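Side-chain contact in histidine acid phosphatase (Hafnia alvei, PDB 4ARU), which is a histidine acid phosphatase of branch 2 of the histidine phosphatase superfamily, also known as a phytase: residues R22-M27 / A221-L226. Sequence-based numbering, arbitrary orientation. Where two conformers were deposited one is given.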
ATOM      1  N   ARG A  22      -4.395 -11.706  -0.561  1.00  7.29           N
ATOM      2  CA  ARG A  22      -3.463 -12.813  -0.618  1.00  7.58           C
ATOM      3  C   ARG A  22      -3.532 -13.656   0.632  1.00  7.66           C
ATOM      4  O   ARG A  22      -3.971 -13.189   1.703  1.00  7.66           O
ATOM      5  CB  ARG A  22      -2.060 -12.242  -0.709  1.00  7.86           C
ATOM      6  CG  ARG A  22      -1.637 -11.284   0.407  1.00  7.90           C
ATOM      7  CD  ARG A  22      -0.121 -11.159   0.623  1.00  8.27           C
ATOM      8  NE  ARG A  22       0.209 -10.207   1.679  1.00  8.54           N
ATOM      9  CZ  ARG A  22       0.130 -10.458   2.985  1.00  9.31           C
ATOM     10  NH1 ARG A  22      -0.260 -11.658   3.393  1.00 10.96           N
ATOM     11  NH2 ARG A  22       0.440  -9.516   3.880  1.00  9.77           N
ATOM     12  N   ALA A  23      -3.033 -14.869   0.509  1.00  7.89           N
ATOM     13  CA  ALA A  23      -2.751 -15.693   1.671  1.00  8.16           C
ATOM     14  C   ALA A  23      -1.609 -15.033   2.476  1.00  8.13           C
ATOM     15  O   ALA A  23      -0.806 -14.238   1.964  1.00  8.05           O
ATOM     16  CB  ALA A  23      -2.357 -17.077   1.248  1.00  8.61           C
ATOM     17  N   PRO A  24      -1.490 -15.396   3.751  1.00  8.50           N
ATOM     18  CA  PRO A  24      -0.359 -14.930   4.533  1.00  8.78           C
ATOM     19  C   PRO A  24       0.959 -15.203   3.824  1.00  9.11           C
ATOM     20  O   PRO A  24       1.114 -16.267   3.213  1.00  9.32           O
ATOM     21  CB  PRO A  24      -0.476 -15.756   5.823  1.00  9.14           C
ATOM     22  CG  PRO A  24      -1.956 -16.029   5.955  1.00  9.33           C
ATOM     23  CD  PRO A  24      -2.384 -16.257   4.529  1.00  9.10           C
ATOM     24  N   THR A  25       1.917 -14.287   3.921  1.00  9.46           N
ATOM     25  CA  THR A  25       3.211 -14.428   3.274  0.50 10.66           C
ATOM     26  C   THR A  25       3.999 -15.570   3.942  1.00 11.05           C
ATOM     27  O   THR A  25       4.711 -16.341   3.299  1.00 12.23           O
ATOM     28  CB  THR A  25       4.022 -13.109   3.332  0.50 11.15           C
ATOM     29  OG1 THR A  25       3.179 -11.988   2.983  0.50 11.41           O
ATOM     30  CG2 THR A  25       5.151 -13.172   2.366  0.50 12.28           C
ATOM     31  N   LYS A  26       3.851 -15.643   5.246  1.00 11.22           N
ATOM     32  CA  LYS A  26       4.408 -16.755   5.998  1.00 12.33           C
ATOM     33  C   LYS A  26       3.545 -17.031   7.208  1.00 11.60           C
ATOM     34  O   LYS A  26       2.817 -16.171   7.701  1.00 10.74           O
ATOM     35  CB  LYS A  26       5.856 -16.474   6.402  1.00 14.58           C
ATOM     36  CG  LYS A  26       6.052 -15.267   7.230  1.00 15.26           C
ATOM     37  CD  LYS A  26       7.529 -15.108   7.605  1.00 18.32           C
ATOM     38  CE  LYS A  26       7.776 -13.815   8.309  1.00 20.09           C
ATOM     39  NZ  LYS A  26       9.178 -13.703   8.809  1.00 23.68           N
ATOM     40  N   MET A  27       3.647 -18.265   7.682  1.00 11.71           N
ATOM     41  CA  MET A  27       3.024 -18.632   8.943  0.50 11.46           C
ATOM     42  C   MET A  27       4.113 -19.238   9.813  1.00 11.66           C
ATOM     43  O   MET A  27       4.525 -20.391   9.633  1.00 12.69           O
ATOM     44  CB  MET A  27       1.854 -19.580   8.713  0.50 12.05           C
ATOM     45  CG  MET A  27       1.071 -20.024   9.961  0.50 12.43           C
ATOM     46  SD  MET A  27       0.321 -18.681  10.891  0.50 12.51           S
ATOM     47  CE  MET A  27      -1.100 -18.183   9.928  0.50 11.97           C
ATOM     48  N   ALA A 221      -3.239  -8.915  12.847  1.00  6.26           N
ATOM     49  CA  ALA A 221      -4.408  -8.110  12.543  1.00  6.27           C
ATOM     50  C   ALA A 221      -4.666  -8.010  11.048  1.00  6.13           C
ATOM     51  O   ALA A 221      -5.816  -8.099  10.614  1.00  6.62           O
ATOM     52  CB  ALA A 221      -4.267  -6.698  13.121  1.00  6.19           C
ATOM     53  N   GLU A 222      -3.601  -7.852  10.280  1.00  6.05           N
ATOM     54  CA  GLU A 222      -3.740  -7.839   8.836  1.00  6.46           C
ATOM     55  C   GLU A 222      -4.219  -9.198   8.298  1.00  6.62           C
ATOM     56  O   GLU A 222      -5.048  -9.251   7.354  1.00  6.96           O
ATOM     57  CB  GLU A 222      -2.418  -7.373   8.190  1.00  6.77           C
ATOM     58  CG  GLU A 222      -2.404  -7.416   6.697  1.00  7.85           C
ATOM     59  CD  GLU A 222      -3.240  -6.346   6.021  1.00  8.45           C
ATOM     60  OE1 GLU A 222      -3.634  -5.326   6.683  1.00  8.21           O
ATOM     61  OE2 GLU A 222      -3.524  -6.514   4.813  1.00  9.45           O
ATOM     62  N   ILE A 223      -3.744 -10.286   8.886  1.00  6.36           N
ATOM     63  CA  ILE A 223      -4.228 -11.598   8.453  1.00  6.60           C
ATOM     64  C   ILE A 223      -5.744 -11.716   8.695  1.00  6.72           C
ATOM     65  O   ILE A 223      -6.476 -12.240   7.850  1.00  7.07           O
ATOM     66  CB  ILE A 223      -3.433 -12.767   9.085  1.00  6.77           C
ATOM     67  CG1 ILE A 223      -2.015 -12.721   8.493  1.00  7.10           C
ATOM     68  CG2 ILE A 223      -4.191 -14.087   8.915  1.00  7.41           C
ATOM     69  CD1 ILE A 223      -1.039 -13.611   9.210  1.00  7.49           C
ATOM     70  N   PHE A 224      -6.255 -11.255   9.844  1.00  6.46           N
ATOM     71  CA  PHE A 224      -7.681 -11.317  10.076  1.00  6.76           C
ATOM     72  C   PHE A 224      -8.431 -10.497   9.026  1.00  6.72           C
ATOM     73  O   PHE A 224      -9.453 -10.936   8.526  1.00  7.02           O
ATOM     74  CB  PHE A 224      -8.027 -10.798  11.472  1.00  6.87           C
ATOM     75  CG  PHE A 224      -7.401 -11.573  12.607  1.00  7.17           C
ATOM     76  CD1 PHE A 224      -7.135 -12.930  12.547  1.00  7.66           C
ATOM     77  CD2 PHE A 224      -7.114 -10.920  13.777  1.00  7.57           C
ATOM     78  CE1 PHE A 224      -6.576 -13.610  13.626  1.00  8.12           C
ATOM     79  CE2 PHE A 224      -6.553 -11.597  14.871  1.00  7.88           C
ATOM     80  CZ  PHE A 224      -6.280 -12.926  14.791  1.00  8.00           C
ATOM     81  N   LEU A 225      -7.920  -9.314   8.704  1.00  6.58           N
ATOM     82  CA  LEU A 225      -8.572  -8.489   7.703  1.00  7.02           C
ATOM     83  C   LEU A 225      -8.592  -9.228   6.351  1.00  7.00           C
ATOM     84  O   LEU A 225      -9.571  -9.173   5.605  1.00  7.17           O
ATOM     85  CB  LEU A 225      -7.816  -7.180   7.565  1.00  7.69           C
ATOM     86  CG  LEU A 225      -8.513  -6.192   6.609  1.00  8.83           C
ATOM     87  CD1 LEU A 225      -8.595  -4.852   7.273  1.00  9.55           C
ATOM     88  CD2 LEU A 225      -7.874  -6.101   5.253  1.00  9.77           C
ATOM     89  N   LEU A 226      -7.477  -9.871   6.038  1.00  6.57           N
ATOM     90  CA  LEU A 226      -7.393 -10.657   4.803  1.00  6.76           C
ATOM     91  C   LEU A 226      -8.383 -11.811   4.790  1.00  6.87           C
ATOM     92  O   LEU A 226      -9.034 -12.051   3.790  1.00  6.74           O
ATOM     93  CB  LEU A 226      -5.981 -11.148   4.504  1.00  7.40           C
ATOM     94  CG  LEU A 226      -4.946 -10.073   4.186  1.00  7.65           C
ATOM     95  CD1 LEU A 226      -3.490 -10.582   4.209  1.00  7.96           C
ATOM     96  CD2 LEU A 226      -5.239  -9.482   2.830  1.00  8.74           C
TER
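Leu226 lays its CD1 methyl over one face of the Arg22 guanidinium, 3.5 Å from Arg22 NH1 and nearer the edge of the group than its middle. This is where, in the histidine phosphatase fold, the loop after strand 9-18, which carries most of the RHGxRxP motif begun by Arg18 at the strand's end, packs on helix 213-229. In the Thr25 conformer described here, OG1 lies over the middle of the opposite face; Thr25 has a second conformer, so this half of the sandwich is less certain. Leu226 CD1 also lies 3.6 Å from the backbone O of Arg22, a buried carbonyl that has no polar partner in the model. One turn back along the helix, Ile223 meets Pro24, their side chains crossing at about a right angle: CD1 of Ile223 touches Pro24 CB at 4.0 Å, while its CG1 and CG2 approach the ring at CG. Trp42 packs on Pro24 too, and Met31 of helix 29-33 on Ile223.

Its own loop helps to set the arginine. With chi1 at 57°, CG is tucked between N and C of the main chain, and the side chain then runs extended to NE, which is hydrogen-bonded to L(+)-tartaric acid, probably from the crystallisation liquor. Glu222, whose OE2 is salt-bridged to Arg18, keeps its carboxylate near the guanidinium without charged contact. Arg22 NH1 helps to fix the rotation by donating to Ala23 O at 3.0 Å; that oxygen lies almost in the guanidinium plane, whereas the nitrogen stands 41° out of the carbonyl plane.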